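Local coordinates for protein AGR_C_4470p (Agrobacterium tumefaciens str. C58, PDB 2HQV) that is of unknown function but belongs to the ChuX/HutX haem-utilisation family, so it may take part in binding or handling haem, at residues A[70-75]-A[110-115]; A[74-79]-A[100-105]. One frame throughout, in Å; residues are numbered along the deposited sequence.

Both contacts are buried and both start from helix 72-79, which lies between the six-stranded antiparallel sheet and the small three-stranded one. Contact 1 uses the beginning of the helix and reaches strand 111-114; contact 2 uses its last turn and reaches the loop 100-105 that leads from the large sheet to the small one. The first is purely apolar, one phenylalanine edge set against another's face. The second mixes leucine and selenomethionine packing with polar links to the loop backbone, where the indole bonds Pro-103 O and a water bonds Leu-102 N. Phe-112 CE2 lies 3.6 Å from Trp-76 NE1, joining the two clusters directly.

Contact 1. Residues A[70-75]-A[110-115]; sequences DRFDAI and GWFNIH
Phe-112 and Phe-72 make this contact between strand 111-114 and the first turn of helix 72-79. Trp-111, before it on the strand, packs on Gly-92 of the second subunit. Phe-112 then turns its ring toward the helix, where one face receives the edge of Phe-72. Phe-72 gets there with CG anti to its backbone N (chi1 -173°), which carries the ring out from the helix and presents CE1 foremost. That atom sits above the rim of the Phe-112 ring, 3.8 Å from Phe-112 CD2 and 3.9 Å from Phe-112 CG. With ring centroids 5.3 Å apart and planes at 80°, this is a T-shaped (edge-to-face) pair. Farther along, Ile-114 packs on Pro-103 and Ile-124. Around the pair, Phe-149 meets the Phe-72 ring, and Lys-126 touches both phenylalanines while its amine forms a salt bridge with Asp-73 OD1. The chemistry is that of aromatic C-H against pi cloud: the slightly positive rim of Phe-72 probably gains a little from the electron-rich face of Phe-112, on top of the burial of two apolar rings between helix and strand.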
loop_
_atom_site.group_PDB
_atom_site.type_symbol
_atom_site.label_atom_id
_atom_site.label_comp_id
_atom_site.label_asym_id
_atom_site.label_seq_id
_atom_site.Cartn_x
_atom_site.Cartn_y
_atom_site.Cartn_z
ATOM N N ASP A 70 -18.765 -7.419 9.644
ATOM C CA ASP A 70 -19.670 -6.443 10.238
ATOM C C ASP A 70 -19.150 -5.854 11.552
ATOM O O ASP A 70 -19.719 -4.902 12.073
ATOM C CB ASP A 70 -21.060 -7.057 10.452
ATOM C CG ASP A 70 -21.043 -8.227 11.412
ATOM O OD1 ASP A 70 -20.649 -8.032 12.579
ATOM O OD2 ASP A 70 -21.430 -9.339 10.998
ATOM N N ARG A 71 -18.070 -6.417 12.085
ATOM C CA ARG A 71 -17.477 -5.913 13.320
ATOM C C ARG A 71 -16.427 -4.823 13.029
ATOM O O ARG A 71 -15.769 -4.322 13.947
ATOM C CB ARG A 71 -16.826 -7.062 14.104
ATOM C CG ARG A 71 -17.810 -8.048 14.750
ATOM C CD ARG A 71 -18.781 -7.336 15.697
ATOM N NE ARG A 71 -19.920 -6.766 14.982
ATOM C CZ ARG A 71 -20.660 -5.748 15.422
ATOM N NH1 ARG A 71 -20.386 -5.164 16.581
ATOM N NH2 ARG A 71 -21.691 -5.323 14.700
ATOM N N PHE A 72 -16.291 -4.447 11.758
ATOM C CA PHE A 72 -15.315 -3.439 11.333
ATOM C C PHE A 72 -15.281 -2.198 12.232
ATOM O O PHE A 72 -14.251 -1.890 12.831
ATOM C CB PHE A 72 -15.590 -3.037 9.878
ATOM C CG PHE A 72 -14.543 -2.125 9.271
ATOM C CD1 PHE A 72 -14.532 -0.763 9.555
ATOM C CD2 PHE A 72 -13.591 -2.631 8.391
ATOM C CE1 PHE A 72 -13.589 0.085 8.966
ATOM C CE2 PHE A 72 -12.644 -1.798 7.797
ATOM C CZ PHE A 72 -12.642 -0.438 8.084
ATOM N N ASP A 73 -16.407 -1.496 12.327
ATOM C CA ASP A 73 -16.505 -0.290 13.151
ATOM C C ASP A 73 -16.206 -0.517 14.635
ATOM O O ASP A 73 -15.513 0.285 15.261
ATOM C CB ASP A 73 -17.902 0.320 13.005
ATOM C CG ASP A 73 -18.044 1.157 11.752
ATOM O OD1 ASP A 73 -17.585 0.718 10.678
ATOM O OD2 ASP A 73 -18.620 2.258 11.843
ATOM N N ALA A 74 -16.735 -1.595 15.203
ATOM C CA ALA A 74 -16.509 -1.882 16.618
ATOM C C ALA A 74 -15.031 -2.130 16.895
ATOM O O ALA A 74 -14.476 -1.650 17.891
ATOM C CB ALA A 74 -17.326 -3.099 17.049
ATOM N N ILE A 75 -14.393 -2.885 16.008
ATOM C CA ILE A 75 -12.983 -3.202 16.172
ATOM C C ILE A 75 -12.108 -1.967 15.993
ATOM O O ILE A 75 -11.170 -1.749 16.765
ATOM C CB ILE A 75 -12.572 -4.338 15.205
ATOM C CG1 ILE A 75 -13.270 -5.635 15.647
ATOM C CG2 ILE A 75 -11.051 -4.513 15.192
ATOM C CD1 ILE A 75 -13.104 -6.821 14.693
ATOM N N GLY A 110 -18.963 3.102 0.701
ATOM C CA GLY A 110 -18.044 1.991 0.875
ATOM C C GLY A 110 -16.655 2.314 1.391
ATOM O O GLY A 110 -15.885 1.401 1.691
ATOM N N TRP A 111 -16.333 3.597 1.488
ATOM C CA TRP A 111 -15.024 4.009 1.975
ATOM C C TRP A 111 -15.087 4.635 3.361
ATOM O O TRP A 111 -16.000 5.414 3.689
ATOM C CB TRP A 111 -14.361 4.991 1.005
ATOM C CG TRP A 111 -13.928 4.372 -0.301
ATOM C CD1 TRP A 111 -14.708 4.144 -1.408
ATOM C CD2 TRP A 111 -12.613 3.906 -0.635
ATOM N NE1 TRP A 111 -13.952 3.571 -2.409
ATOM C CE2 TRP A 111 -12.666 3.414 -1.963
ATOM C CE3 TRP A 111 -11.393 3.861 0.054
ATOM C CZ2 TRP A 111 -11.544 2.881 -2.612
ATOM C CZ3 TRP A 111 -10.276 3.333 -0.593
ATOM C CH2 TRP A 111 -10.361 2.850 -1.914
ATOM N N PHE A 112 -14.096 4.267 4.159
ATOM C CA PHE A 112 -13.932 4.727 5.524
ATOM C C PHE A 112 -12.776 5.718 5.444
ATOM O O PHE A 112 -11.610 5.336 5.291
ATOM C CB PHE A 112 -13.591 3.521 6.412
ATOM C CG PHE A 112 -13.657 3.800 7.884
ATOM C CD1 PHE A 112 -14.871 4.092 8.498
ATOM C CD2 PHE A 112 -12.506 3.736 8.668
ATOM C CE1 PHE A 112 -14.940 4.314 9.867
ATOM C CE2 PHE A 112 -12.560 3.955 10.041
ATOM C CZ PHE A 112 -13.779 4.246 10.645
ATOM N N ASN A 113 -13.118 6.997 5.528
ATOM C CA ASN A 113 -12.155 8.076 5.436
ATOM C C ASN A 113 -11.629 8.458 6.816
ATOM O O ASN A 113 -12.351 9.007 7.651
ATOM C CB ASN A 113 -12.825 9.254 4.732
ATOM C CG ASN A 113 -13.519 8.825 3.444
ATOM O OD1 ASN A 113 -14.666 9.189 3.187
ATOM N ND2 ASN A 113 -12.820 8.039 2.631
ATOM N N ILE A 114 -10.356 8.153 7.040
ATOM C CA ILE A 114 -9.716 8.413 8.322
ATOM C C ILE A 114 -8.763 9.599 8.318
ATOM O O ILE A 114 -7.799 9.641 7.551
ATOM C CB ILE A 114 -8.941 7.173 8.806
ATOM C CG1 ILE A 114 -8.006 6.677 7.695
ATOM C CG2 ILE A 114 -9.920 6.087 9.237
ATOM C CD1 ILE A 114 -7.091 5.535 8.123
ATOM N N HIS A 115 -9.042 10.558 9.192
ATOM C CA HIS A 115 -8.226 11.757 9.324
ATOM C C HIS A 115 -8.348 12.285 10.751
ATOM O O HIS A 115 -9.452 12.421 11.284
ATOM C CB HIS A 115 -8.682 12.833 8.334
ATOM C CG HIS A 115 -8.512 12.451 6.895
ATOM N ND1 HIS A 115 -7.278 12.203 6.331
ATOM C CD2 HIS A 115 -9.419 12.283 5.903
ATOM C CE1 HIS A 115 -7.432 11.900 5.053
ATOM N NE2 HIS A 115 -8.722 11.942 4.769
#

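Contact 2. Residues A[74-79]-A[100-105]; sequences AIWNEM and GHLPEG
Trp-76 carries its CG anti to the backbone N (chi1 -175°), which swings the indole out from the helix alongside loop 100-105, while Leu-102 turns its CG anti to its own carbonyl carbon and reaches back over the indole. The two groups cross at a slant. Leu-102 CD1 stands almost straight above the six-membered ring, 4.0 Å from the centroid of that ring of Trp-76, a CH-pi contact; the other methyl, Leu-102 CD2, lies 3.7 Å from Trp-76 CH2 at the outer rim.

The edge of the same indole does polar work. Trp-76 NE1 donates to Pro-103 O at 2.9 Å, with an N-H...O angle of 157°. The carbonyl oxygen lies close to the indole plane and is met nearly end-on, the C=O...N angle being 165°. One side chain thus satisfies its own buried N-H and a loop carbonyl, and the bond at the edge together with the methyl on the face fixes the rotation of the ring.

Met-79, present as selenomethionine, closes in from another direction: Leu-102 CD1 is 3.8 Å from Met-79 CB and 3.9 Å from Met-79 CE, whose chain bends back at its last torsion. Beyond this apolar wedge a water joins the backbones, donating to Met-79 O and accepting from Leu-102 N, both at 2.9 Å. It thereby ties the last residue of the helix to the loop.

Leu-102, on the loop between strands 94-100 and 105-108, packs against the side of the last turn of helix 72-79, between Trp-76 and Met-79. Met-79 rests on the large sheet, on Val-147 and Phe-149 of strand 142-151 and Ile-160 of strand 156-161. Trp-76 bridges both sheets, touching Phe-158 of strand 156-161 as well as Phe-112 and Ile-114 of strand 111-114.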
loop_
_atom_site.group_PDB
_atom_site.type_symbol
_atom_site.label_atom_id
_atom_site.label_comp_id
_atom_site.label_asym_id
_atom_site.label_seq_id
_atom_site.Cartn_x
_atom_site.Cartn_y
_atom_site.Cartn_z
ATOM N N ALA A 74 -16.735 -1.595 15.203
ATOM C CA ALA A 74 -16.509 -1.882 16.618
ATOM C C ALA A 74 -15.031 -2.130 16.895
ATOM O O ALA A 74 -14.476 -1.650 17.891
ATOM C CB ALA A 74 -17.326 -3.099 17.049
ATOM N N ILE A 75 -14.393 -2.885 16.008
ATOM C CA ILE A 75 -12.983 -3.202 16.172
ATOM C C ILE A 75 -12.108 -1.967 15.993
ATOM O O ILE A 75 -11.170 -1.749 16.765
ATOM C CB ILE A 75 -12.572 -4.338 15.205
ATOM C CG1 ILE A 75 -13.270 -5.635 15.647
ATOM C CG2 ILE A 75 -11.051 -4.513 15.192
ATOM C CD1 ILE A 75 -13.104 -6.821 14.693
ATOM N N TRP A 76 -12.417 -1.151 14.991
ATOM C CA TRP A 76 -11.651 0.069 14.766
ATOM C C TRP A 76 -11.775 0.985 15.988
ATOM O O TRP A 76 -10.784 1.518 16.475
ATOM C CB TRP A 76 -12.157 0.794 13.517
ATOM C CG TRP A 76 -11.346 1.983 13.155
ATOM C CD1 TRP A 76 -11.555 3.272 13.556
ATOM C CD2 TRP A 76 -10.170 2.003 12.334
ATOM N NE1 TRP A 76 -10.582 4.091 13.038
ATOM C CE2 TRP A 76 -9.715 3.340 12.289
ATOM C CE3 TRP A 76 -9.449 1.018 11.642
ATOM C CZ2 TRP A 76 -8.576 3.725 11.564
ATOM C CZ3 TRP A 76 -8.313 1.398 10.921
ATOM C CH2 TRP A 76 -7.888 2.742 10.895
ATOM N N ASN A 77 -12.998 1.168 16.479
ATOM C CA ASN A 77 -13.222 2.022 17.647
ATOM C C ASN A 77 -12.440 1.476 18.840
ATOM O O ASN A 77 -11.828 2.226 19.603
ATOM C CB ASN A 77 -14.713 2.079 17.997
ATOM C CG ASN A 77 -14.978 2.845 19.281
ATOM O OD1 ASN A 77 -14.711 4.044 19.367
ATOM N ND2 ASN A 77 -15.498 2.152 20.295
ATOM N N GLU A 78 -12.468 0.160 18.987
ATOM C CA GLU A 78 -11.764 -0.516 20.064
ATOM C C GLU A 78 -10.265 -0.206 19.990
ATOM O O GLU A 78 -9.652 0.231 20.971
ATOM C CB GLU A 78 -11.988 -2.028 19.947
ATOM C CG GLU A 78 -11.640 -2.818 21.180
ATOM C CD GLU A 78 -12.631 -2.589 22.306
ATOM O OE1 GLU A 78 -13.779 -3.074 22.201
ATOM O OE2 GLU A 78 -12.262 -1.916 23.286
HETATM N N MSE A 79 -9.679 -0.417 18.817
HETATM C CA MSE A 79 -8.248 -0.179 18.645
HETATM C C MSE A 79 -7.841 1.283 18.826
HETATM O O MSE A 79 -6.707 1.569 19.201
HETATM C CB MSE A 79 -7.791 -0.688 17.277
HETATM C CG MSE A 79 -7.993 -2.189 17.098
HETATM SE SE MSE A 79 -7.206 -2.845 15.446
HETATM C CE MSE A 79 -8.303 -1.867 14.171
ATOM N N GLY A 100 1.448 5.292 15.088
ATOM C CA GLY A 100 0.525 6.364 15.414
ATOM C C GLY A 100 -0.769 5.863 16.012
ATOM O O GLY A 100 -1.020 4.662 16.028
ATOM N N HIS A 101 -1.572 6.784 16.537
ATOM C CA HIS A 101 -2.866 6.432 17.103
ATOM C C HIS A 101 -3.829 6.340 15.928
ATOM O O HIS A 101 -3.675 7.054 14.942
ATOM C CB HIS A 101 -3.368 7.521 18.061
ATOM C CG HIS A 101 -2.640 7.570 19.367
ATOM N ND1 HIS A 101 -1.335 8.001 19.482
ATOM C CD2 HIS A 101 -3.034 7.230 20.620
ATOM C CE1 HIS A 101 -0.958 7.925 20.747
ATOM N NE2 HIS A 101 -1.970 7.460 21.456
ATOM N N LEU A 102 -4.806 5.450 16.010
ATOM C CA LEU A 102 -5.783 5.348 14.934
ATOM C C LEU A 102 -6.802 6.471 15.097
ATOM O O LEU A 102 -7.403 6.621 16.165
ATOM C CB LEU A 102 -6.482 3.993 14.973
ATOM C CG LEU A 102 -5.609 2.807 14.570
ATOM C CD1 LEU A 102 -6.440 1.532 14.533
ATOM C CD2 LEU A 102 -5.001 3.092 13.209
ATOM N N PRO A 103 -7.007 7.284 14.045
ATOM C CA PRO A 103 -7.970 8.386 14.126
ATOM C C PRO A 103 -9.401 7.950 13.859
ATOM O O PRO A 103 -9.651 6.829 13.413
ATOM C CB PRO A 103 -7.471 9.347 13.056
ATOM C CG PRO A 103 -7.049 8.409 11.980
ATOM C CD PRO A 103 -6.303 7.306 12.749
ATOM N N GLU A 104 -10.339 8.850 14.130
ATOM C CA GLU A 104 -11.747 8.577 13.902
ATOM C C GLU A 104 -11.970 8.583 12.400
ATOM O O GLU A 104 -11.245 9.252 11.660
ATOM C CB GLU A 104 -12.614 9.662 14.541
ATOM C CG GLU A 104 -12.278 9.956 15.993
ATOM C CD GLU A 104 -13.143 11.060 16.576
ATOM O OE1 GLU A 104 -13.231 12.143 15.958
ATOM O OE2 GLU A 104 -13.732 10.844 17.652
ATOM N N GLY A 105 -12.968 7.835 11.951
ATOM C CA GLY A 105 -13.251 7.789 10.532
ATOM C C GLY A 105 -14.709 8.076 10.231
ATOM O O GLY A 105 -15.579 7.855 11.067
HETATM O O HOH W 1 -4.928 3.719 18.301
#